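Long-range contacts in conserved exported protein (Bacteroides fragilis, PDB 3CLW), which is of unknown function but probably hydrolyses O-glycosidic bonds, in the manner of family 30 glycoside hydrolases with their TIM-barrel fold: residues N36-I45 against S380-S388; Y313-I322 against N333-I341. All coordinates share one frame; numbering follows the deposited sequence.

Contact 1: residues N36-I45 against S380-S388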
loop_
_atom_site.group_PDB
_atom_site.type_symbol
_atom_site.label_atom_id
_atom_site.label_comp_id
_atom_site.label_asym_id
_atom_site.label_seq_id
_atom_site.Cartn_x
_atom_site.Cartn_y
_atom_site.Cartn_z
ATOM N N ASN A 36 -1.289 -20.397 -13.080
ATOM C CA ASN A 36 -2.361 -21.110 -13.760
ATOM C C ASN A 36 -3.148 -20.365 -14.812
ATOM O O ASN A 36 -3.683 -21.014 -15.741
ATOM C CB ASN A 36 -3.398 -21.596 -12.754
ATOM C CG ASN A 36 -2.841 -22.577 -11.771
ATOM O OD1 ASN A 36 -1.846 -23.259 -12.048
ATOM N ND2 ASN A 36 -3.515 -22.709 -10.627
ATOM N N TRP A 37 -3.317 -19.044 -14.648
ATOM C CA TRP A 37 -4.209 -18.333 -15.556
ATOM C C TRP A 37 -3.641 -18.319 -16.983
ATOM O O TRP A 37 -2.424 -18.450 -17.159
ATOM C CB TRP A 37 -4.481 -16.917 -15.050
ATOM C CG TRP A 37 -5.585 -16.885 -14.033
ATOM C CD1 TRP A 37 -5.776 -17.760 -12.981
ATOM C CD2 TRP A 37 -6.637 -15.930 -13.958
ATOM N NE1 TRP A 37 -6.879 -17.393 -12.264
ATOM C CE2 TRP A 37 -7.427 -16.268 -12.837
ATOM C CE3 TRP A 37 -6.986 -14.802 -14.727
ATOM C CZ2 TRP A 37 -8.564 -15.536 -12.469
ATOM C CZ3 TRP A 37 -8.111 -14.089 -14.375
ATOM C CH2 TRP A 37 -8.881 -14.452 -13.240
ATOM N N PRO A 38 -4.517 -18.187 -18.004
ATOM C CA PRO A 38 -4.100 -17.992 -19.392
ATOM C C PRO A 38 -3.120 -16.817 -19.547
ATOM O O PRO A 38 -3.317 -15.763 -18.951
ATOM C CB PRO A 38 -5.419 -17.669 -20.109
ATOM C CG PRO A 38 -6.430 -18.374 -19.318
ATOM C CD PRO A 38 -5.980 -18.254 -17.881
ATOM N N GLN A 39 -2.100 -17.017 -20.365
ATOM C CA GLN A 39 -1.030 -16.061 -20.609
ATOM C C GLN A 39 -1.560 -14.663 -20.857
ATOM O O GLN A 39 -1.099 -13.691 -20.234
ATOM C CB GLN A 39 -0.186 -16.519 -21.810
ATOM C CG GLN A 39 1.132 -15.783 -22.015
ATOM C CD GLN A 39 2.178 -16.119 -20.962
ATOM O OE1 GLN A 39 2.205 -17.231 -20.429
ATOM N NE2 GLN A 39 3.052 -15.154 -20.655
ATOM N N GLU A 40 -2.533 -14.553 -21.750
ATOM C CA GLU A 40 -3.011 -13.237 -22.153
ATOM C C GLU A 40 -3.679 -12.509 -21.024
ATOM O O GLU A 40 -3.617 -11.296 -20.983
ATOM C CB GLU A 40 -3.975 -13.320 -23.325
ATOM C CG GLU A 40 -3.261 -13.309 -24.663
ATOM C CD GLU A 40 -4.224 -13.125 -25.857
ATOM O OE1 GLU A 40 -4.142 -13.953 -26.803
ATOM O OE2 GLU A 40 -5.065 -12.172 -25.844
ATOM N N LYS A 41 -4.344 -13.248 -20.140
ATOM C CA LYS A 41 -4.996 -12.653 -18.975
ATOM C C LYS A 41 -3.983 -12.193 -17.887
ATOM O O LYS A 41 -4.066 -11.085 -17.400
ATOM C CB LYS A 41 -6.037 -13.631 -18.402
ATOM C CG LYS A 41 -7.146 -13.963 -19.415
ATOM C CD LYS A 41 -8.333 -14.615 -18.742
ATOM C CE LYS A 41 -9.436 -14.942 -19.771
ATOM N NZ LYS A 41 -10.388 -15.878 -19.175
ATOM N N LYS A 42 -3.056 -13.077 -17.521
ATOM C CA LYS A 42 -1.842 -12.751 -16.737
ATOM C C LYS A 42 -1.186 -11.426 -17.187
ATOM O O LYS A 42 -0.895 -10.514 -16.361
ATOM C CB LYS A 42 -0.813 -13.870 -16.970
ATOM C CG LYS A 42 -0.771 -14.887 -15.912
ATOM C CD LYS A 42 -0.247 -16.207 -16.380
ATOM C CE LYS A 42 1.189 -16.258 -16.787
ATOM N NZ LYS A 42 1.731 -17.613 -16.451
ATOM N N GLU A 43 -0.937 -11.347 -18.501
ATOM C CA GLU A 43 -0.247 -10.204 -19.101
ATOM C C GLU A 43 -1.056 -8.944 -18.985
ATOM O O GLU A 43 -0.515 -7.880 -18.683
ATOM C CB GLU A 43 0.077 -10.472 -20.559
ATOM C CG GLU A 43 0.722 -11.800 -20.712
ATOM C CD GLU A 43 2.159 -11.745 -21.102
ATOM O OE1 GLU A 43 2.968 -11.096 -20.391
ATOM O OE2 GLU A 43 2.476 -12.372 -22.149
ATOM N N LYS A 44 -2.347 -9.072 -19.252
ATOM C CA LYS A 44 -3.284 -7.973 -19.102
ATOM C C LYS A 44 -3.317 -7.416 -17.662
ATOM O O LYS A 44 -3.312 -6.208 -17.472
ATOM C CB LYS A 44 -4.675 -8.416 -19.558
ATOM C CG LYS A 44 -5.830 -7.450 -19.228
ATOM C CD LYS A 44 -5.754 -6.144 -20.019
ATOM C CE LYS A 44 -7.178 -5.735 -20.510
ATOM N NZ LYS A 44 -7.149 -4.772 -21.677
ATOM N N ILE A 45 -3.398 -8.300 -16.671
ATOM C CA ILE A 45 -3.329 -7.881 -15.247
ATOM C C ILE A 45 -2.006 -7.130 -15.016
ATOM O O ILE A 45 -2.015 -6.000 -14.560
ATOM C CB ILE A 45 -3.485 -9.089 -14.290
ATOM C CG1 ILE A 45 -4.912 -9.649 -14.366
ATOM C CG2 ILE A 45 -3.110 -8.722 -12.834
ATOM C CD1 ILE A 45 -5.108 -11.001 -13.651
ATOM N N SER A 380 -13.062 -21.752 -8.814
ATOM C CA SER A 380 -12.617 -21.900 -10.187
ATOM C C SER A 380 -11.627 -20.796 -10.553
ATOM O O SER A 380 -10.831 -20.977 -11.450
ATOM C CB SER A 380 -13.787 -21.884 -11.156
ATOM O OG SER A 380 -14.388 -20.610 -11.127
ATOM N N LEU A 381 -11.712 -19.656 -9.856
ATOM C CA LEU A 381 -10.783 -18.513 -10.044
ATOM C C LEU A 381 -9.336 -18.852 -9.761
ATOM O O LEU A 381 -8.445 -18.078 -10.159
ATOM C CB LEU A 381 -11.216 -17.281 -9.227
ATOM C CG LEU A 381 -12.491 -16.590 -9.744
ATOM C CD1 LEU A 381 -13.052 -15.565 -8.740
ATOM C CD2 LEU A 381 -12.243 -15.938 -11.090
ATOM N N GLN A 382 -9.076 -19.986 -9.104
ATOM C CA GLN A 382 -7.678 -20.468 -8.965
ATOM C C GLN A 382 -7.038 -20.802 -10.344
ATOM O O GLN A 382 -5.796 -20.782 -10.524
ATOM C CB GLN A 382 -7.597 -21.654 -7.993
ATOM C CG GLN A 382 -7.937 -21.263 -6.557
ATOM C CD GLN A 382 -7.699 -22.354 -5.504
ATOM O OE1 GLN A 382 -7.497 -23.523 -5.823
ATOM N NE2 GLN A 382 -7.719 -21.956 -4.229
ATOM N N TYR A 383 -7.900 -21.045 -11.330
ATOM C CA TYR A 383 -7.474 -21.525 -12.645
ATOM C C TYR A 383 -7.644 -20.552 -13.807
ATOM O O TYR A 383 -6.813 -20.535 -14.693
ATOM C CB TYR A 383 -8.169 -22.881 -12.968
ATOM C CG TYR A 383 -7.972 -23.876 -11.844
ATOM C CD1 TYR A 383 -6.694 -24.322 -11.503
ATOM C CD2 TYR A 383 -9.054 -24.337 -11.098
ATOM C CE1 TYR A 383 -6.509 -25.204 -10.451
ATOM C CE2 TYR A 383 -8.883 -25.222 -10.049
ATOM C CZ TYR A 383 -7.615 -25.652 -9.730
ATOM O OH TYR A 383 -7.434 -26.546 -8.692
ATOM N N ASP A 384 -8.737 -19.790 -13.804
ATOM C CA ASP A 384 -9.122 -18.887 -14.904
ATOM C C ASP A 384 -10.266 -17.991 -14.405
ATOM O O ASP A 384 -10.925 -18.324 -13.432
ATOM C CB ASP A 384 -9.621 -19.719 -16.097
ATOM C CG ASP A 384 -9.584 -18.968 -17.408
ATOM O OD1 ASP A 384 -9.380 -17.740 -17.423
ATOM O OD2 ASP A 384 -9.792 -19.610 -18.460
ATOM N N GLY A 385 -10.530 -16.875 -15.079
ATOM C CA GLY A 385 -11.613 -15.994 -14.666
ATOM C C GLY A 385 -11.651 -14.786 -15.567
ATOM O O GLY A 385 -10.913 -14.705 -16.517
ATOM N N GLU A 386 -12.521 -13.838 -15.247
ATOM C CA GLU A 386 -12.659 -12.579 -15.978
ATOM C C GLU A 386 -12.124 -11.401 -15.130
ATOM O O GLU A 386 -12.415 -11.282 -13.952
ATOM C CB GLU A 386 -14.143 -12.331 -16.323
ATOM C CG GLU A 386 -14.378 -11.177 -17.306
ATOM C CD GLU A 386 -15.764 -10.544 -17.201
ATOM O OE1 GLU A 386 -16.717 -11.198 -16.709
ATOM O OE2 GLU A 386 -15.902 -9.372 -17.629
ATOM N N ILE A 387 -11.357 -10.537 -15.775
ATOM C CA ILE A 387 -10.790 -9.336 -15.168
ATOM C C ILE A 387 -11.803 -8.169 -15.255
ATOM O O ILE A 387 -12.316 -7.852 -16.331
ATOM C CB ILE A 387 -9.462 -8.981 -15.886
ATOM C CG1 ILE A 387 -8.464 -10.120 -15.720
ATOM C CG2 ILE A 387 -8.886 -7.671 -15.395
ATOM C CD1 ILE A 387 -7.539 -10.260 -16.894
ATOM N N SER A 388 -12.101 -7.548 -14.114
ATOM C CA SER A 388 -12.949 -6.363 -14.107
ATOM C C SER A 388 -12.238 -5.229 -13.328
ATOM O O SER A 388 -11.910 -5.399 -12.165
ATOM C CB SER A 388 -14.284 -6.762 -13.471
ATOM O OG SER A 388 -15.155 -5.667 -13.312
#

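Contact 2: residues Y313-I322 against N333-I341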
loop_
_atom_site.group_PDB
_atom_site.type_symbol
_atom_site.label_atom_id
_atom_site.label_comp_id
_atom_site.label_asym_id
_atom_site.label_seq_id
_atom_site.Cartn_x
_atom_site.Cartn_y
_atom_site.Cartn_z
ATOM N N TYR A 313 -4.303 -1.089 2.598
ATOM C CA TYR A 313 -5.726 -0.798 2.707
ATOM C C TYR A 313 -6.550 -1.609 1.705
ATOM O O TYR A 313 -6.087 -1.908 0.607
ATOM C CB TYR A 313 -6.017 0.691 2.476
ATOM C CG TYR A 313 -7.487 1.008 2.651
ATOM C CD1 TYR A 313 -8.093 0.931 3.928
ATOM C CD2 TYR A 313 -8.300 1.307 1.536
ATOM C CE1 TYR A 313 -9.438 1.188 4.092
ATOM C CE2 TYR A 313 -9.642 1.568 1.682
ATOM C CZ TYR A 313 -10.214 1.507 2.952
ATOM O OH TYR A 313 -11.561 1.771 3.090
ATOM N N CYS A 314 -7.778 -1.939 2.095
ATOM C CA CYS A 314 -8.849 -2.341 1.158
ATOM C C CYS A 314 -10.191 -2.005 1.822
ATOM O O CYS A 314 -10.233 -1.776 3.042
ATOM C CB CYS A 314 -8.762 -3.823 0.795
ATOM S SG CYS A 314 -9.052 -4.942 2.151
ATOM N N ILE A 315 -11.274 -1.954 1.038
ATOM C CA ILE A 315 -12.614 -1.713 1.583
ATOM C C ILE A 315 -12.995 -2.868 2.480
ATOM O O ILE A 315 -13.159 -4.007 2.031
ATOM C CB ILE A 315 -13.706 -1.566 0.500
ATOM C CG1 ILE A 315 -13.330 -0.520 -0.543
ATOM C CG2 ILE A 315 -15.060 -1.250 1.155
ATOM C CD1 ILE A 315 -13.230 0.908 -0.046
ATOM N N LEU A 316 -13.132 -2.561 3.759
ATOM C CA LEU A 316 -13.386 -3.552 4.789
ATOM C C LEU A 316 -14.516 -3.054 5.659
ATOM O O LEU A 316 -15.345 -3.840 6.098
ATOM C CB LEU A 316 -12.139 -3.727 5.642
ATOM C CG LEU A 316 -11.789 -5.102 6.163
ATOM C CD1 LEU A 316 -11.756 -6.115 5.021
ATOM C CD2 LEU A 316 -10.438 -5.013 6.864
ATOM N N GLU A 317 -14.542 -1.746 5.891
ATOM C CA GLU A 317 -15.564 -1.145 6.724
ATOM C C GLU A 317 -16.883 -0.976 5.988
ATOM O O GLU A 317 -16.979 -1.151 4.770
ATOM C CB GLU A 317 -15.119 0.211 7.261
ATOM C CG GLU A 317 -14.989 1.282 6.197
ATOM C CD GLU A 317 -13.587 1.368 5.608
ATOM O OE1 GLU A 317 -12.900 0.326 5.453
ATOM O OE2 GLU A 317 -13.175 2.505 5.305
ATOM N N LYS A 318 -17.892 -0.611 6.768
ATOM C CA LYS A 318 -19.246 -0.426 6.288
ATOM C C LYS A 318 -19.729 0.922 6.789
ATOM O O LYS A 318 -19.463 1.300 7.924
ATOM C CB LYS A 318 -20.154 -1.536 6.815
ATOM C CG LYS A 318 -19.789 -2.930 6.355
ATOM C CD LYS A 318 -20.941 -3.871 6.655
ATOM C CE LYS A 318 -20.638 -5.306 6.271
ATOM N NZ LYS A 318 -21.316 -5.698 4.999
ATOM N N ASN A 319 -20.404 1.649 5.909
ATOM C CA ASN A 319 -20.958 2.962 6.204
ATOM C C ASN A 319 -21.859 3.419 5.049
ATOM O O ASN A 319 -21.812 2.854 3.953
ATOM C CB ASN A 319 -19.859 3.994 6.536
ATOM C CG ASN A 319 -18.890 4.250 5.373
ATOM O OD1 ASN A 319 -19.289 4.643 4.268
ATOM N ND2 ASN A 319 -17.607 4.049 5.636
ATOM N N GLU A 320 -22.671 4.442 5.305
ATOM C CA GLU A 320 -23.639 4.955 4.328
ATOM C C GLU A 320 -23.041 5.400 2.996
ATOM O O GLU A 320 -23.740 5.420 1.991
ATOM C CB GLU A 320 -24.441 6.120 4.923
ATOM C CG GLU A 320 -23.568 7.214 5.537
ATOM C CD GLU A 320 -24.272 8.571 5.638
ATOM O OE1 GLU A 320 -24.216 9.163 6.743
ATOM O OE2 GLU A 320 -24.868 9.041 4.631
ATOM N N GLU A 321 -21.771 5.788 2.987
ATOM C CA GLU A 321 -21.133 6.266 1.760
ATOM C C GLU A 321 -20.838 5.164 0.733
ATOM O O GLU A 321 -20.892 5.407 -0.473
ATOM C CB GLU A 321 -19.865 7.037 2.086
ATOM C CG GLU A 321 -20.119 8.390 2.689
ATOM C CD GLU A 321 -18.905 9.276 2.595
ATOM O OE1 GLU A 321 -18.212 9.433 3.621
ATOM O OE2 GLU A 321 -18.628 9.796 1.484
ATOM N N ILE A 322 -20.570 3.953 1.221
ATOM C CA ILE A 322 -20.025 2.879 0.391
ATOM C C ILE A 322 -20.779 1.551 0.490
ATOM O O ILE A 322 -20.495 0.622 -0.276
ATOM C CB ILE A 322 -18.511 2.611 0.715
ATOM C CG1 ILE A 322 -18.313 2.292 2.209
ATOM C CG2 ILE A 322 -17.630 3.767 0.242
ATOM C CD1 ILE A 322 -17.008 1.626 2.536
ATOM N N ASN A 333 -18.506 5.711 -6.022
ATOM C CA ASN A 333 -18.486 6.067 -4.612
ATOM C C ASN A 333 -17.277 5.443 -3.920
ATOM O O ASN A 333 -16.612 6.089 -3.099
ATOM C CB ASN A 333 -19.757 5.612 -3.912
ATOM C CG ASN A 333 -20.981 6.455 -4.261
ATOM O OD1 ASN A 333 -20.904 7.554 -4.818
ATOM N ND2 ASN A 333 -22.138 5.923 -3.915
ATOM N N LEU A 334 -17.011 4.181 -4.256
ATOM C CA LEU A 334 -15.850 3.469 -3.744
ATOM C C LEU A 334 -14.562 4.103 -4.252
ATOM O O LEU A 334 -13.642 4.354 -3.452
ATOM C CB LEU A 334 -15.908 2.004 -4.124
ATOM C CG LEU A 334 -16.999 1.181 -3.436
ATOM C CD1 LEU A 334 -17.159 -0.158 -4.158
ATOM C CD2 LEU A 334 -16.643 0.989 -1.968
ATOM N N GLY A 335 -14.509 4.387 -5.561
ATOM C CA GLY A 335 -13.367 5.068 -6.141
ATOM C C GLY A 335 -13.034 6.415 -5.486
ATOM O O GLY A 335 -11.874 6.711 -5.207
ATOM N N LEU A 336 -14.056 7.241 -5.247
ATOM C CA LEU A 336 -13.857 8.531 -4.579
ATOM C C LEU A 336 -13.579 8.399 -3.081
ATOM O O LEU A 336 -12.814 9.176 -2.550
ATOM C CB LEU A 336 -15.050 9.456 -4.795
ATOM C CG LEU A 336 -15.370 9.934 -6.209
ATOM C CD1 LEU A 336 -16.827 10.349 -6.255
ATOM C CD2 LEU A 336 -14.471 11.073 -6.654
ATOM N N TYR A 337 -14.183 7.419 -2.408
ATOM C CA TYR A 337 -13.914 7.168 -0.986
ATOM C C TYR A 337 -12.422 6.882 -0.745
ATOM O O TYR A 337 -11.810 7.402 0.211
ATOM C CB TYR A 337 -14.763 5.998 -0.517
ATOM C CG TYR A 337 -14.671 5.628 0.956
ATOM C CD1 TYR A 337 -13.783 4.649 1.390
ATOM C CD2 TYR A 337 -15.529 6.219 1.910
ATOM C CE1 TYR A 337 -13.708 4.280 2.708
ATOM C CE2 TYR A 337 -15.483 5.837 3.255
ATOM C CZ TYR A 337 -14.554 4.868 3.648
ATOM O OH TYR A 337 -14.479 4.468 4.968
ATOM N N VAL A 338 -11.838 6.076 -1.633
ATOM C CA VAL A 338 -10.452 5.676 -1.495
ATOM C C VAL A 338 -9.551 6.796 -1.956
ATOM O O VAL A 338 -8.546 7.042 -1.335
ATOM C CB VAL A 338 -10.131 4.356 -2.237
ATOM C CG1 VAL A 338 -8.677 3.988 -2.073
ATOM C CG2 VAL A 338 -10.988 3.221 -1.717
ATOM N N ALA A 339 -9.912 7.483 -3.038
ATOM C CA ALA A 339 -9.145 8.655 -3.460
ATOM C C ALA A 339 -9.027 9.699 -2.326
ATOM O O ALA A 339 -8.056 10.408 -2.241
ATOM C CB ALA A 339 -9.730 9.270 -4.697
ATOM N N ARG A 340 -10.040 9.785 -1.476
ATOM C CA ARG A 340 -10.033 10.693 -0.320
ATOM C C ARG A 340 -9.032 10.233 0.754
ATOM O O ARG A 340 -8.292 11.052 1.314
ATOM C CB ARG A 340 -11.445 10.791 0.286
ATOM C CG ARG A 340 -11.478 11.608 1.592
ATOM C CD ARG A 340 -12.887 11.991 1.994
ATOM N NE ARG A 340 -13.625 10.832 2.469
ATOM C CZ ARG A 340 -14.823 10.919 3.027
ATOM N NH1 ARG A 340 -15.411 12.116 3.162
ATOM N NH2 ARG A 340 -15.434 9.828 3.459
ATOM N N ILE A 341 -8.992 8.926 1.017
ATOM C CA ILE A 341 -7.943 8.394 1.861
ATOM C C ILE A 341 -6.578 8.776 1.302
ATOM O O ILE A 341 -5.717 9.263 2.055
ATOM C CB ILE A 341 -8.001 6.872 2.035
ATOM C CG1 ILE A 341 -9.326 6.447 2.646
ATOM C CG2 ILE A 341 -6.858 6.413 2.954
ATOM C CD1 ILE A 341 -9.660 4.985 2.433
#

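Contact 1: residues N36-I45 against S380-S388
W37 lies with one indole face against the backbone of D384 and G385, G385 N sitting 3.4 Å above the ring plane and toward its rim. CH2 of the same ring packs on G385 CA at 3.4 Å, a closeness that a residue without a side chain permits. At the ring edge, W37 NE1 donates in plane to L381 O over 2.7 Å (152° at hydrogen); this bond and the backbone over the face together restrict how the ring can turn. N36 ND2 makes a straighter bond (166°) to Q382 O. With CG anti to its carbonyl carbon (chi1 -61°) and the rest of the chain stretched out, K41 brings NZ to D384 OD1 at 2.7 Å in a salt bridge and to G385 O at 3.0 Å. D384 OD1 also accepts from G385 N, and both donors come from the same face of the carboxylate. Farther along, I387 CD1 meets I45 CG1 at 3.7 Å. In the second shell, L370 touches W37, and S88 OG binds Q382 NE2. The break between helices 30-36 and 39-50, with P38 at the N-cap position of the second, thus packs against the 3-10 segment and short loop leading into strand 386-389, at the edge of a three-stranded mixed sheet.

Contact 2: residues Y313-I322 against N333-I341
In the TIM-barrel part of the chain, the loop after strand 307-310 folds back over helix 328-347, the element that follows it, and Y337 is the residue around which the two meet. Y337 holds CG anti to its backbone N (chi1 -177°), which carries the ring out to the E317 carboxylate. Its hydroxyl donates to E317 OE2, near the ring plane at the edge; the modelled 2.4 Å between Y337 OH and E317 OE2 is unusually short and its exact value doubtful. Y313 OH donates to the same oxygen at 2.8 Å, on its syn side, so two tyrosines of different segments share one acceptor; their side chains cross at about a right angle. N319 ND2 adds a weak bond to Y337 OH, bent to 133° at hydrogen. Over one face of the Y337 ring, I322 CG2 makes a CH-pi contact 3.9 Å from the centroid. I341 CD1 does likewise on Y313, 3.8 Å from that centroid. I315 CD1 reaches V338 CG2 at 3.6 Å and also touches L334, and M392 of helix 391-400 packs against all three of these residues. At the other end of the loop, the E321 carboxylate is shared: OE2 bonds Y445 OH, while OE1 takes a salt bridge from R340, whose NH1 bonds A424 O. R340 NH2 stands 2.8 Å from E321 OE1, with the carboxylate and guanidinium planes 86° apart.

In the fold
The two contacts do not touch: their centres are 26 Å apart and their nearest atoms about 11 Å. The centre of contact 2 is about 15 Å, and that of contact 1 about 23 Å, from the centre of the chain. Both are partly buried, contact 2 more so: 7 of its 12 touching residues are buried and none exposed, against 5 of 13 and three in contact 1. Contact 1 brings together elements far apart in sequence; three of its four cross-segment hydrogen bonds end on backbone carbonyls, the fourth on the D384 carboxylate. Contact 2 joins close neighbours in the chain through side-chain carboxylates and hydroxyls, with methyl groups over aromatic faces. They share no helix or strand, and each includes one salt bridge.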